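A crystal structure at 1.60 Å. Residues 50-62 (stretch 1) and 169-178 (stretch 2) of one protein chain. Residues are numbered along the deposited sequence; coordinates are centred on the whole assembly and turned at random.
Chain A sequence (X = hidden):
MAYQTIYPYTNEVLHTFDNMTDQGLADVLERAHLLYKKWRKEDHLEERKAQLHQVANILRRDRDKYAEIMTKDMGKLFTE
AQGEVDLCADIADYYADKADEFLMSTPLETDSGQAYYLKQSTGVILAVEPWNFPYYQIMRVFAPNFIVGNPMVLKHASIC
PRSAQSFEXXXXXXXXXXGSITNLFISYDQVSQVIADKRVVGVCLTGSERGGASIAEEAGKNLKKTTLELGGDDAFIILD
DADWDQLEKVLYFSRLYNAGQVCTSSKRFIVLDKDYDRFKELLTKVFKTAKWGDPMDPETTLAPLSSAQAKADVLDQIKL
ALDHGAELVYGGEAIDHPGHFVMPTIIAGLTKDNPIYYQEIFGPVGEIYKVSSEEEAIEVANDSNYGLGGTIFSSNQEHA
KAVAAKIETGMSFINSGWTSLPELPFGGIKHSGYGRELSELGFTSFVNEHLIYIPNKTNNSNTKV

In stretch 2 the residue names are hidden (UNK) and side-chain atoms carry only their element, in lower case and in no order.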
ATOM      1  N   ALA A  50      13.589  17.972 -17.225  1.00 11.41           N
ATOM      2  CA  ALA A  50      13.828  18.290 -18.628  1.00 10.25           C
ATOM      3  C   ALA A  50      13.788  17.035 -19.490  1.00 10.88           C
ATOM      4  O   ALA A  50      13.269  17.054 -20.607  1.00 11.60           O
ATOM      5  CB  ALA A  50      15.169  18.996 -18.790  1.00 12.64           C
ATOM      6  N   GLN A  51      14.362  15.951 -18.983  1.00 10.11           N
ATOM      7  CA  GLN A  51      14.375  14.693 -19.720  1.00  8.77           C
ATOM      8  C   GLN A  51      12.968  14.132 -19.909  1.00 11.35           C
ATOM      9  O   GLN A  51      12.649  13.597 -20.966  1.00  8.79           O
ATOM     10  CB  GLN A  51      15.289  13.683 -19.018  1.00 10.96           C
ATOM     11  CG  GLN A  51      16.777  14.026 -19.152  1.00 10.81           C
ATOM     12  CD  GLN A  51      17.612  13.468 -18.024  1.00 10.99           C
ATOM     13  OE1 GLN A  51      17.138  12.656 -17.234  1.00 10.66           O
ATOM     14  NE2 GLN A  51      18.868  13.909 -17.934  1.00 13.13           N
ATOM     15  N   LEU A  52      12.122  14.262 -18.891  1.00  9.73           N
ATOM     16  CA  LEU A  52      10.737  13.803 -19.009  1.00  8.50           C
ATOM     17  C   LEU A  52       9.928  14.647 -20.003  1.00  9.00           C
ATOM     18  O   LEU A  52       9.128  14.122 -20.773  1.00  8.67           O
ATOM     19  CB  LEU A  52      10.056  13.756 -17.631  1.00  8.54           C
ATOM     20  CG  LEU A  52       8.693  13.069 -17.572  1.00  7.82           C
ATOM     21  CD1 LEU A  52       8.760  11.643 -18.120  1.00  7.18           C
ATOM     22  CD2 LEU A  52       8.166  13.076 -16.138  1.00  6.22           C
ATOM     23  N   HIS A  53      10.142  15.955 -19.998  1.00  8.80           N
ATOM     24  CA  HIS A  53       9.581  16.786 -21.052  1.00  9.12           C
ATOM     25  C   HIS A  53      10.070  16.342 -22.436  1.00  9.37           C
ATOM     26  O   HIS A  53       9.310  16.384 -23.401  1.00  9.72           O
ATOM     27  CB  HIS A  53       9.909  18.260 -20.808  1.00  7.14           C
ATOM     28  CG  HIS A  53       9.037  18.916 -19.783  1.00  9.78           C
ATOM     29  ND1 HIS A  53       7.661  18.893 -19.854  1.00 10.64           N
ATOM     30  CD2 HIS A  53       9.345  19.631 -18.674  1.00 10.04           C
ATOM     31  CE1 HIS A  53       7.157  19.566 -18.834  1.00 10.56           C
ATOM     32  NE2 HIS A  53       8.158  20.025 -18.104  1.00 11.74           N
ATOM     33  N   GLN A  54      11.331  15.910 -22.534  1.00  7.96           N
ATOM     34  CA  GLN A  54      11.888  15.498 -23.822  1.00  8.94           C
ATOM     35  C   GLN A  54      11.287  14.167 -24.261  1.00  8.59           C
ATOM     36  O   GLN A  54      11.103  13.915 -25.460  1.00 10.46           O
ATOM     37  CB  GLN A  54      13.428  15.439 -23.774  1.00  9.51           C
ATOM     38  CG  GLN A  54      14.107  15.140 -25.132  1.00  9.29           C
ATOM     39  CD  GLN A  54      13.790  16.182 -26.216  1.00 13.93           C
ATOM     40  OE1 GLN A  54      13.395  17.304 -25.921  1.00 21.39           O
ATOM     41  NE2 GLN A  54      13.968  15.800 -27.470  1.00 22.95           N
ATOM     42  N   VAL A  55      10.955  13.316 -23.292  1.00  7.69           N
ATOM     43  CA  VAL A  55      10.238  12.088 -23.610  1.00  8.53           C
ATOM     44  C   VAL A  55       8.922  12.436 -24.302  1.00  8.59           C
ATOM     45  O   VAL A  55       8.592  11.872 -25.346  1.00  8.94           O
ATOM     46  CB  VAL A  55       9.974  11.220 -22.356  1.00  7.74           C
ATOM     47  CG1 VAL A  55       8.978  10.115 -22.680  1.00  9.19           C
ATOM     48  CG2 VAL A  55      11.265  10.622 -21.846  1.00  8.37           C
ATOM     49  N   ALA A  56       8.188  13.385 -23.723  1.00 10.15           N
ATOM     50  CA  ALA A  56       6.940  13.858 -24.316  1.00 10.74           C
ATOM     51  C   ALA A  56       7.184  14.445 -25.705  1.00 10.38           C
ATOM     52  O   ALA A  56       6.411  14.207 -26.640  1.00  8.56           O
ATOM     53  CB  ALA A  56       6.275  14.888 -23.405  1.00  9.51           C
ATOM     54  N   ASN A  57       8.264  15.211 -25.834  1.00  8.55           N
ATOM     55  CA  ASN A  57       8.631  15.835 -27.107  1.00  9.79           C
ATOM     56  C   ASN A  57       8.889  14.816 -28.215  1.00 12.30           C
ATOM     57  O   ASN A  57       8.425  14.979 -29.351  1.00 10.58           O
ATOM     58  CB  ASN A  57       9.876  16.703 -26.889  1.00 12.04           C
ATOM     59  CG  ASN A  57      10.128  17.681 -28.024  1.00 14.79           C
ATOM     60  OD1 ASN A  57      11.239  17.757 -28.546  1.00 20.96           O
ATOM     61  ND2 ASN A  57       9.111  18.448 -28.392  1.00 11.70           N
ATOM     62  N   ILE A  58       9.636  13.768 -27.888  1.00  8.64           N
ATOM     63  CA  ILE A  58       9.930  12.718 -28.859  1.00  9.83           C
ATOM     64  C   ILE A  58       8.676  11.916 -29.204  1.00 10.21           C
ATOM     65  O   ILE A  58       8.486  11.511 -30.353  1.00  8.73           O
ATOM     66  CB  ILE A  58      11.050  11.791 -28.370  1.00  8.12           C
ATOM     67  CG1 ILE A  58      12.350  12.582 -28.224  1.00  9.19           C
ATOM     68  CG2 ILE A  58      11.237  10.616 -29.332  1.00  9.20           C
ATOM     69  CD1 ILE A  58      13.423  11.841 -27.436  1.00 10.42           C
ATOM     70  N   LEU A  59       7.815  11.693 -28.213  1.00 10.56           N
ATOM     71  CA  LEU A  59       6.532  11.050 -28.476  1.00 11.27           C
ATOM     72  C   LEU A  59       5.680  11.868 -29.452  1.00  9.21           C
ATOM     73  O   LEU A  59       5.050  11.302 -30.354  1.00  9.18           O
ATOM     74  CB  LEU A  59       5.774  10.789 -27.176  1.00  9.58           C
ATOM     75  CG  LEU A  59       6.260   9.579 -26.381  1.00  8.86           C
ATOM     76  CD1 LEU A  59       5.562   9.548 -25.023  1.00  8.95           C
ATOM     77  CD2 LEU A  59       6.002   8.278 -27.142  1.00 10.42           C
ATOM     78  N   ARG A  60       5.686  13.191 -29.293  1.00  9.95           N
ATOM     79  CA  ARG A  60       5.001  14.068 -30.241  1.00 11.04           C
ATOM     80  C   ARG A  60       5.594  13.940 -31.640  1.00 10.35           C
ATOM     81  O   ARG A  60       4.872  13.769 -32.625  1.00 10.27           O
ATOM     82  CB  ARG A  60       5.091  15.537 -29.807  1.00 10.77           C
ATOM     83  CG  ARG A  60       4.182  15.942 -28.665  1.00 10.60           C
ATOM     84  CD  ARG A  60       4.259  17.459 -28.453  1.00  9.30           C
ATOM     85  NE  ARG A  60       3.305  17.903 -27.440  1.00 12.37           N
ATOM     86  CZ  ARG A  60       3.592  18.067 -26.153  1.00 17.69           C
ATOM     87  NH1 ARG A  60       4.819  17.855 -25.706  1.00 15.78           N
ATOM     88  NH2 ARG A  60       2.645  18.457 -25.311  1.00 22.31           N
ATOM     89  N   ARG A  61       6.915  14.047 -31.714  1.00  9.87           N
ATOM     90  CA  ARG A  61       7.635  14.002 -32.986  1.00  8.20           C
ATOM     91  C   ARG A  61       7.417  12.683 -33.730  1.00 10.33           C
ATOM     92  O   ARG A  61       7.214  12.653 -34.955  1.00 10.23           O
ATOM     93  CB  ARG A  61       9.135  14.204 -32.730  1.00  9.57           C
ATOM     94  CG  ARG A  61       9.965  14.395 -34.002  1.00 10.47           C
ATOM     95  CD  ARG A  61      11.441  14.296 -33.681  1.00 12.08           C
ATOM     96  NE  ARG A  61      11.813  12.909 -33.412  1.00 13.58           N
ATOM     97  CZ  ARG A  61      12.886  12.536 -32.725  1.00 15.58           C
ATOM     98  NH1 ARG A  61      13.695  13.455 -32.206  1.00 16.32           N
ATOM     99  NH2 ARG A  61      13.137  11.243 -32.539  1.00 12.15           N
ATOM    100  N   ASP A  62       7.463  11.589 -32.981  1.00  9.18           N
ATOM    101  CA  ASP A  62       7.425  10.260 -33.573  1.00 10.91           C
ATOM    102  C   ASP A  62       6.131   9.522 -33.251  1.00 11.56           C
ATOM    103  O   ASP A  62       6.129   8.291 -33.160  1.00 12.62           O
ATOM    104  CB  ASP A  62       8.616   9.426 -33.077  1.00  8.92           C
ATOM    105  CG  ASP A  62       9.946   9.936 -33.590  1.00 11.49           C
ATOM    106  OD1 ASP A  62       9.948  10.743 -34.539  1.00 12.43           O
ATOM    107  OD2 ASP A  62      10.992   9.517 -33.053  1.00 11.89           O
ATOM    108  N   UNK A 169      14.172   2.536 -25.219  1.00  8.73           N
ATOM    109  CA  UNK A 169      14.925   3.286 -26.231  1.00  9.44           C
ATOM    110  C   UNK A 169      14.516   4.758 -26.257  1.00 11.86           C
ATOM    111  O   UNK A 169      15.363   5.648 -26.413  1.00  9.42           O
ATOM    112  c   UNK A 169      15.491   1.327 -27.750  1.00 12.60           C
ATOM    113  c   UNK A 169      15.048   0.493 -28.940  1.00 15.14           C
ATOM    114  c   UNK A 169      14.744   2.644 -27.614  1.00 11.49           C
ATOM    115  o   UNK A 169      14.097   0.890 -29.644  1.00 18.14           O
ATOM    116  o   UNK A 169      15.673  -0.563 -29.169  1.00 18.32           O
ATOM    117  N   UNK A 170      13.214   5.002 -26.115  1.00  8.22           N
ATOM    118  CA  UNK A 170      12.662   6.353 -26.047  1.00  8.82           C
ATOM    119  C   UNK A 170      13.274   7.164 -24.904  1.00 10.78           C
ATOM    120  O   UNK A 170      13.683   8.319 -25.085  1.00 10.97           O
ATOM    121  c   UNK A 170      10.420   8.598 -26.534  1.00  9.19           C
ATOM    122  c   UNK A 170       8.902   7.175 -25.141  1.00  9.38           C
ATOM    123  c   UNK A 170      11.142   6.272 -25.872  1.00  7.91           C
ATOM    124  c   UNK A 170      10.355   7.520 -25.457  1.00  8.65           C
ATOM    125  N   UNK A 171      13.319   6.562 -23.722  1.00  9.15           N
ATOM    126  CA  UNK A 171      13.797   7.256 -22.532  1.00  7.43           C
ATOM    127  C   UNK A 171      15.296   7.567 -22.641  1.00  9.22           C
ATOM    128  O   UNK A 171      15.748   8.646 -22.246  1.00 10.33           O
ATOM    129  c   UNK A 171      14.178   6.968 -20.041  1.00 11.16           C
ATOM    130  c   UNK A 171      13.435   6.453 -21.257  1.00  8.25           C
ATOM    131  c   UNK A 171      11.932   6.509 -21.035  1.00  7.75           C
ATOM    132  N   UNK A 172      16.062   6.630 -23.190  1.00  9.81           N
ATOM    133  CA  UNK A 172      17.471   6.869 -23.473  1.00  9.99           C
ATOM    134  C   UNK A 172      17.643   7.967 -24.526  1.00 10.60           C
ATOM    135  O   UNK A 172      18.502   8.845 -24.379  1.00 10.41           O
ATOM    136  c   UNK A 172      18.239   4.510 -22.838  1.00 10.22           C
ATOM    137  c   UNK A 172      18.143   5.576 -23.933  1.00 11.41           C
ATOM    138  c   UNK A 172      19.299   4.887 -21.815  1.00 11.61           C
ATOM    139  c   UNK A 172      18.553   3.164 -23.463  1.00 10.51           C
ATOM    140  N   UNK A 173      16.822   7.922 -25.572  1.00 10.44           N
ATOM    141  CA  UNK A 173      16.865   8.948 -26.615  1.00  9.07           C
ATOM    142  C   UNK A 173      16.611  10.345 -26.055  1.00  9.83           C
ATOM    143  O   UNK A 173      17.192  11.330 -26.528  1.00  9.93           O
ATOM    144  o   UNK A 173      15.098   9.998 -31.098  1.00 13.75           O
ATOM    145  o   UNK A 173      14.206   8.367 -29.916  1.00 12.02           O
ATOM    146  c   UNK A 173      15.860   8.644 -27.733  1.00  9.44           C
ATOM    147  c   UNK A 173      16.038   9.556 -28.958  1.00 10.84           C
ATOM    148  c   UNK A 173      15.040   9.284 -30.066  1.00 12.19           C
ATOM    149  N   UNK A 174      15.755  10.423 -25.041  1.00  8.84           N
ATOM    150  CA  UNK A 174      15.408  11.689 -24.404  1.00  8.31           C
ATOM    151  C   UNK A 174      16.524  12.239 -23.518  1.00  9.26           C
ATOM    152  O   UNK A 174      16.417  13.352 -22.992  1.00 11.04           O
ATOM    153  c   UNK A 174      14.114  11.548 -23.605  1.00 10.80           C
ATOM    154  N   UNK A 175      17.579  11.450 -23.332  1.00  9.97           N
ATOM    155  CA  UNK A 175      18.736  11.917 -22.589  1.00  9.87           C
ATOM    156  C   UNK A 175      18.829  11.441 -21.149  1.00 11.83           C
ATOM    157  O   UNK A 175      19.754  11.812 -20.433  1.00 13.27           O
ATOM    158  N   UNK A 176      17.875  10.619 -20.723  1.00 10.53           N
ATOM    159  CA  UNK A 176      17.889  10.091 -19.365  1.00  8.84           C
ATOM    160  C   UNK A 176      19.065   9.143 -19.199  1.00 10.01           C
ATOM    161  O   UNK A 176      19.442   8.447 -20.142  1.00 12.67           O
ATOM    162  c   UNK A 176      16.573   9.366 -19.065  1.00  9.53           C
ATOM    163  N   UNK A 177      19.648   9.115 -18.003  1.00  9.53           N
ATOM    164  CA  UNK A 177      20.786   8.240 -17.756  1.00  8.93           C
ATOM    165  C   UNK A 177      20.360   6.785 -17.885  1.00 10.13           C
ATOM    166  O   UNK A 177      19.238   6.430 -17.520  1.00 10.56           O
ATOM    167  c   UNK A 177      21.392   8.497 -16.374  1.00 11.06           C
ATOM    168  o   UNK A 177      23.308   9.272 -14.528  1.00 14.08           O
ATOM    169  c   UNK A 177      23.438   8.096 -14.924  1.00 12.27           C
ATOM    170  o   UNK A 177      24.238   7.276 -14.421  1.00 12.92           O
ATOM    171  c   UNK A 177      22.600   7.622 -16.090  1.00  9.51           C
ATOM    172  N   UNK A 178      21.239   5.961 -18.445  1.00 10.17           N
ATOM    173  CA  UNK A 178      21.011   4.524 -18.507  1.00  9.72           C
ATOM    174  C   UNK A 178      20.647   3.992 -17.126  1.00 10.84           C
ATOM    175  O   UNK A 178      21.336   4.266 -16.132  1.00 10.10           O
ATOM    176  c   UNK A 178      22.244   3.810 -19.047  1.00 13.52           C
TER
HETATM  177  O   HOH W   1      18.812  10.951 -15.903  1.00 10.22           O
HETATM  178  O   HOH W   2      11.922   7.720 -31.270  1.00 12.31           O

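Position 169 carries three side-chain carbons in a row, the third bearing two oxygens: a carboxylate on a two-carbon arm, hence glutamate. E169 makes no contact with stretch 1. Position 170 has four carbons forked at the second; one carbon of the fork lies 3.5 Å from I58 CG2, the other 3.8 Å from V55 CG1 and 3.7 Å from L59 CD2. This is the pattern of leucine. Although its CA-to-CB bond points sideways, the end of L170 comes nearer, with CD1 toward I58 and CD2 toward V55 and L59.

At position 171 a single carbon carries two more, branching directly at CB, and one of the two lies 4.2 Å from V55 CG2; the residue is valine, and the atom in contact is V171 CG2. Position 172 again shows four carbons forked at the second and is leucine. The CA-to-CB bond of L172 points away from stretch 1, and the residue is exposed.

Position 173 has three carbons ending in two oxygens, one of them near the guanidinium of R61; it is glutamate. With chi1 and chi2 both t, the extended side chain of E173 places OE2 2.7 Å from R61 NH2, in a salt bridge with a well-aligned hydrogen bond. Position 174 has one side-chain carbon, 3.5 Å from V55 CG2 and 3.6 Å from Q51 O, and is alanine. The small side chain of A174 lets the backbones approach closely: its CA is 5.2 Å from Q54 CA.

Position 175 has no side-chain atoms and a positive phi of 101°, where a CB would be jammed against the preceding carbonyl oxygen; it is glycine. G175 forms a Schellman motif, with bonds from G175 N to L172 O (3.0 Å) and from the backbone N of position 176 to V171 O (3.3 Å). Position 176, with a single carbon 3.8 Å from Q51 OE1, is thus alanine. Position 177 has three carbons and a terminal pair of oxygens, the mark of glutamate; a water bridges E177 N (2.9 Å) and Q51 OE1 (2.7 Å). Position 178 has one carbon, out of reach of stretch 1, and is alanine.

The two stretches bury 524 Å², both sides summed; the axes of helix 50-61 and helix 169-173 approach to 9.0 Å at an angle of 119°. V55 and I58 pack against both L170 and A174, and L59 against L170. Toward one end, R61 joins two carboxylates, bonding D62 through NE to OD1 (3.1 Å) and NH2 to OD2 (2.8 Å) while NH2 also reaches E173. This offsets the proximity of D62 OD2 and E173 OE2, 4.6 Å apart, and a second water donates to both D62 OD2 and E173 OE1.

Stretch 2, residues 169-178: ELVLEAGAEA
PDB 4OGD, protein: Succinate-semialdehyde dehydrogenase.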